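Local coordinates for protein Polyphosphate:AMP phosphotransferase (Pseudomonas aeruginosa PAO1, PDB 3CZP) that uses inorganic polyphosphate as phosphate donor to convert AMP to ADP, and less efficiently GMP to GDP, with magnesium as cofactor, at residues A[128-140]-A[195-207]. Residues are numbered along the deposited sequence; the frame is centred on the assembly and turned at random.
Sequences LDQAIDAAERFER and YGERVLRRTSRDY. With ACT (acetate ion), chain D; EDO (1,2-ethanediol), chain G.
Leu128 lays CD2 against the ring of Tyr195, 3.6 Å from its CD1. Next to it, Asp129 OD1 forms a salt bridge with Arg202 NH2 at 3.4 Å, the carboxylate and guanidinium planes turned 51° apart; a water joins Asp129 OD2 to Arg202 NH1. Ile132 is the knob of the interface, set in a hole of Arg198, Val199, Arg202 and Thr203. Its CG2, anti to the backbone N, lies 3.6 Å from Arg202 CB and also touches Thr203 CG2, while CD1 reaches Val199 CG2 at 3.8 Å. Glu136 bends at chi2 (-76°) and presents OE2 to two arginines: Arg205 NE, 3.2 Å away, approaches on the anti side, and Arg140 NH2, at 2.9 Å, almost in line with the CD-OE2 bond. This one oxygen joins both guanidinium groups in a salt-bridge network and probably balances their charge. Glu139 reaches Thr203 O through a water, but its carboxylate hydrogen-bonds to Tyr111 and Trp110 and salt-bridges Lys151. Arg140 closes the row, with Tyr207 OH over one guanidinium face, 3.3 Å from CZ. Segments 128-140 and 195-203, axes 9.8 Å apart and crossing at -32°, pack two helices flanking the parallel 2-3-1-4-5 sheet side by side, as in P-loop kinases, in the N-terminal PPK2 domain, which seems catalytically inactive.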
# COMPACT_ATOMS: atom_id res chain seq x y z
N LEU A 128 -15.64 19.55 -18.16
CA LEU A 128 -14.71 20.40 -17.45
C LEU A 128 -15.34 21.03 -16.22
O LEU A 128 -14.71 21.10 -15.17
CB LEU A 128 -14.13 21.51 -18.31
CG LEU A 128 -13.14 22.42 -17.57
CD1 LEU A 128 -11.89 21.69 -17.07
CD2 LEU A 128 -12.71 23.65 -18.44
N ASP A 129 -16.57 21.54 -16.35
CA ASP A 129 -17.23 22.17 -15.20
C ASP A 129 -17.44 21.18 -14.04
O ASP A 129 -17.35 21.55 -12.83
CB ASP A 129 -18.52 22.81 -15.65
CG ASP A 129 -18.29 24.09 -16.49
OD1 ASP A 129 -17.10 24.53 -16.72
OD2 ASP A 129 -19.30 24.67 -16.93
N GLN A 130 -17.65 19.93 -14.41
CA GLN A 130 -17.86 18.86 -13.43
C GLN A 130 -16.57 18.52 -12.70
O GLN A 130 -16.61 18.36 -11.52
CB GLN A 130 -18.47 17.62 -14.07
CG GLN A 130 -19.95 17.90 -14.49
CD GLN A 130 -20.52 16.83 -15.37
OE1 GLN A 130 -20.15 15.68 -15.24
NE2 GLN A 130 -21.44 17.21 -16.24
N ALA A 131 -15.47 18.42 -13.45
CA ALA A 131 -14.13 18.21 -12.97
C ALA A 131 -13.72 19.33 -12.05
O ALA A 131 -13.10 19.10 -11.01
CB ALA A 131 -13.13 18.10 -14.15
N ILE A 132 -14.07 20.55 -12.42
CA ILE A 132 -13.79 21.69 -11.58
C ILE A 132 -14.46 21.51 -10.26
O ILE A 132 -13.81 21.66 -9.22
CB ILE A 132 -14.20 23.06 -12.20
CG1 ILE A 132 -13.30 23.37 -13.40
CG2 ILE A 132 -14.06 24.17 -11.15
CD1 ILE A 132 -13.70 24.62 -14.22
N ASP A 133 -15.77 21.25 -10.26
CA ASP A 133 -16.52 21.12 -8.99
C ASP A 133 -16.01 19.94 -8.14
O ASP A 133 -15.91 20.04 -6.91
CB ASP A 133 -18.01 20.92 -9.24
CG ASP A 133 -18.70 22.14 -9.84
OD1 ASP A 133 -18.16 23.29 -9.79
OD2 ASP A 133 -19.80 21.92 -10.42
N ALA A 134 -15.70 18.82 -8.78
CA ALA A 134 -15.10 17.64 -8.07
C ALA A 134 -13.77 17.98 -7.35
O ALA A 134 -13.51 17.46 -6.28
CB ALA A 134 -14.91 16.40 -9.05
N ALA A 135 -12.98 18.85 -7.94
CA ALA A 135 -11.74 19.28 -7.39
C ALA A 135 -12.03 20.14 -6.16
O ALA A 135 -11.44 19.92 -5.08
CB ALA A 135 -10.91 20.07 -8.43
N GLU A 136 -12.96 21.08 -6.32
CA GLU A 136 -13.30 21.96 -5.22
C GLU A 136 -13.74 21.09 -4.04
O GLU A 136 -13.27 21.26 -2.94
CB GLU A 136 -14.33 23.01 -5.65
CG GLU A 136 -14.62 24.15 -4.70
CD GLU A 136 -15.49 23.78 -3.51
OE1 GLU A 136 -16.27 22.80 -3.52
OE2 GLU A 136 -15.37 24.52 -2.51
N ARG A 137 -14.61 20.12 -4.28
CA ARG A 137 -15.12 19.26 -3.20
C ARG A 137 -14.00 18.36 -2.56
O ARG A 137 -14.01 18.11 -1.37
CB ARG A 137 -16.33 18.43 -3.69
CG ARG A 137 -17.60 19.29 -3.94
CD ARG A 137 -18.84 18.46 -4.33
NE ARG A 137 -18.54 17.28 -5.19
CZ ARG A 137 -18.60 17.22 -6.53
NH1 ARG A 137 -18.96 18.24 -7.26
NH2 ARG A 137 -18.29 16.08 -7.14
N PHE A 138 -13.14 17.80 -3.39
CA PHE A 138 -12.03 16.95 -2.96
C PHE A 138 -11.11 17.81 -2.07
O PHE A 138 -10.88 17.49 -0.91
CB PHE A 138 -11.34 16.40 -4.19
CG PHE A 138 -10.13 15.56 -3.91
CD1 PHE A 138 -10.19 14.43 -3.20
CD2 PHE A 138 -8.89 15.96 -4.40
CE1 PHE A 138 -9.06 13.69 -2.94
CE2 PHE A 138 -7.78 15.20 -4.17
CZ PHE A 138 -7.87 14.06 -3.43
N GLU A 139 -10.66 18.95 -2.59
CA GLU A 139 -9.80 19.84 -1.79
C GLU A 139 -10.43 20.28 -0.49
O GLU A 139 -9.74 20.33 0.52
CB GLU A 139 -9.34 21.04 -2.55
CG GLU A 139 -8.52 20.58 -3.74
CD GLU A 139 -8.02 21.64 -4.59
OE1 GLU A 139 -8.24 22.83 -4.25
OE2 GLU A 139 -7.41 21.27 -5.66
N ARG A 140 -11.72 20.56 -0.53
CA ARG A 140 -12.41 21.01 0.70
C ARG A 140 -12.36 19.96 1.80
O ARG A 140 -12.20 20.29 3.00
CB ARG A 140 -13.84 21.42 0.40
CG ARG A 140 -14.57 22.06 1.55
CD ARG A 140 -16.04 22.28 1.28
NE ARG A 140 -16.16 23.45 0.42
CZ ARG A 140 -16.23 24.72 0.84
NH1 ARG A 140 -16.27 25.03 2.15
NH2 ARG A 140 -16.27 25.69 -0.05
N TYR A 195 -9.13 28.73 -20.13
CA TYR A 195 -9.65 27.73 -19.20
C TYR A 195 -9.00 27.83 -17.80
O TYR A 195 -9.69 27.63 -16.79
CB TYR A 195 -9.53 26.31 -19.78
CG TYR A 195 -10.46 26.11 -20.94
CD1 TYR A 195 -11.85 26.21 -20.76
CD2 TYR A 195 -9.97 25.83 -22.22
CE1 TYR A 195 -12.73 26.04 -21.84
CE2 TYR A 195 -10.84 25.67 -23.28
CZ TYR A 195 -12.20 25.76 -23.08
OH TYR A 195 -13.04 25.60 -24.11
N GLY A 196 -7.68 28.11 -17.75
CA GLY A 196 -6.99 28.34 -16.48
C GLY A 196 -7.69 29.42 -15.65
O GLY A 196 -7.92 29.27 -14.43
N GLU A 197 -8.15 30.47 -16.30
CA GLU A 197 -8.90 31.48 -15.59
C GLU A 197 -10.17 30.97 -14.90
O GLU A 197 -10.49 31.37 -13.75
CB GLU A 197 -9.21 32.64 -16.50
CG GLU A 197 -9.86 33.79 -15.78
CD GLU A 197 -9.51 35.09 -16.45
OE1 GLU A 197 -10.09 35.32 -17.51
OE2 GLU A 197 -8.60 35.83 -15.99
N ARG A 198 -10.92 30.13 -15.63
CA ARG A 198 -12.16 29.55 -15.14
C ARG A 198 -11.88 28.56 -14.01
O ARG A 198 -12.52 28.62 -12.97
CB ARG A 198 -12.87 28.85 -16.31
CG ARG A 198 -14.25 28.33 -16.01
CD ARG A 198 -14.88 27.65 -17.24
NE ARG A 198 -14.91 28.65 -18.28
CZ ARG A 198 -15.96 29.17 -18.88
NH1 ARG A 198 -17.20 28.72 -18.63
NH2 ARG A 198 -15.77 30.15 -19.79
N VAL A 199 -10.90 27.68 -14.20
CA VAL A 199 -10.46 26.78 -13.11
C VAL A 199 -10.02 27.47 -11.85
O VAL A 199 -10.47 27.11 -10.75
CB VAL A 199 -9.33 25.79 -13.62
CG1 VAL A 199 -8.75 25.01 -12.53
CG2 VAL A 199 -9.91 24.82 -14.71
N LEU A 200 -9.16 28.48 -12.00
CA LEU A 200 -8.60 29.21 -10.88
C LEU A 200 -9.64 30.04 -10.09
O LEU A 200 -9.69 29.98 -8.87
CB LEU A 200 -7.39 30.09 -11.34
CG LEU A 200 -6.02 29.38 -11.19
CD1 LEU A 200 -5.93 28.02 -11.94
CD2 LEU A 200 -4.93 30.34 -11.64
N ARG A 201 -10.52 30.74 -10.78
CA ARG A 201 -11.58 31.47 -10.12
C ARG A 201 -12.44 30.59 -9.24
O ARG A 201 -12.83 30.96 -8.10
CB ARG A 201 -12.41 32.21 -11.18
CG ARG A 201 -13.77 32.81 -10.73
CD ARG A 201 -13.60 33.99 -9.74
NE ARG A 201 -14.92 34.46 -9.33
CZ ARG A 201 -15.62 35.39 -9.95
NH1 ARG A 201 -16.83 35.71 -9.48
NH2 ARG A 201 -15.10 35.98 -11.05
N ARG A 202 -12.78 29.41 -9.76
CA ARG A 202 -13.71 28.51 -9.10
C ARG A 202 -13.11 27.70 -7.94
O ARG A 202 -13.83 27.22 -7.07
CB ARG A 202 -14.34 27.59 -10.16
CG ARG A 202 -15.08 28.36 -11.22
CD ARG A 202 -15.93 27.53 -12.11
NE ARG A 202 -16.55 28.33 -13.16
CZ ARG A 202 -17.35 27.85 -14.09
NH1 ARG A 202 -17.86 28.67 -15.01
NH2 ARG A 202 -17.66 26.56 -14.11
N THR A 203 -11.80 27.54 -7.94
CA THR A 203 -11.13 26.66 -6.98
C THR A 203 -10.18 27.39 -6.06
O THR A 203 -9.50 26.75 -5.24
CB THR A 203 -10.40 25.52 -7.71
OG1 THR A 203 -9.40 26.09 -8.55
CG2 THR A 203 -11.42 24.65 -8.50
N SER A 204 -10.11 28.70 -6.19
CA SER A 204 -9.35 29.48 -5.23
C SER A 204 -10.26 29.80 -4.04
O SER A 204 -11.21 30.50 -4.17
CB SER A 204 -8.82 30.77 -5.85
OG SER A 204 -7.72 31.22 -5.04
N ARG A 205 -9.94 29.27 -2.88
CA ARG A 205 -10.74 29.39 -1.67
C ARG A 205 -9.87 29.95 -0.58
O ARG A 205 -8.62 29.91 -0.67
CB ARG A 205 -11.26 28.02 -1.23
CG ARG A 205 -12.24 27.42 -2.15
CD ARG A 205 -13.55 28.10 -1.94
NE ARG A 205 -14.59 27.57 -2.81
CZ ARG A 205 -14.81 27.97 -4.05
NH1 ARG A 205 -14.09 28.93 -4.57
NH2 ARG A 205 -15.80 27.43 -4.73
N ASP A 206 -10.51 30.48 0.44
CA ASP A 206 -9.78 31.09 1.56
C ASP A 206 -8.88 30.05 2.29
O ASP A 206 -7.76 30.36 2.75
CB ASP A 206 -10.77 31.71 2.54
CG ASP A 206 -11.38 33.03 2.02
OD1 ASP A 206 -10.97 33.54 0.91
OD2 ASP A 206 -12.29 33.53 2.72
N TYR A 207 -9.36 28.82 2.38
CA TYR A 207 -8.59 27.71 3.02
C TYR A 207 -7.63 27.00 2.07
O TYR A 207 -6.88 26.16 2.49
CB TYR A 207 -9.57 26.69 3.62
CG TYR A 207 -10.55 26.19 2.60
CD1 TYR A 207 -10.19 25.21 1.70
CD2 TYR A 207 -11.81 26.76 2.49
CE1 TYR A 207 -11.03 24.79 0.75
CE2 TYR A 207 -12.68 26.31 1.54
CZ TYR A 207 -12.29 25.31 0.70
OH TYR A 207 -13.12 24.90 -0.25
C ACT D . -14.32 30.01 1.09
O ACT D . -13.73 30.85 0.35
OXT ACT D . -15.31 29.41 0.60
CH3 ACT D . -13.88 29.72 2.50
C1 EDO G . -12.20 23.95 4.80
O1 EDO G . -11.47 24.09 6.04
C2 EDO G . -13.54 24.71 4.86
O2 EDO G . -14.70 23.87 4.68
O HOH W 1 -17.71 24.20 -12.20
O HOH W 2 -18.81 27.21 -17.67
O HOH W 3 -10.72 24.31 -3.82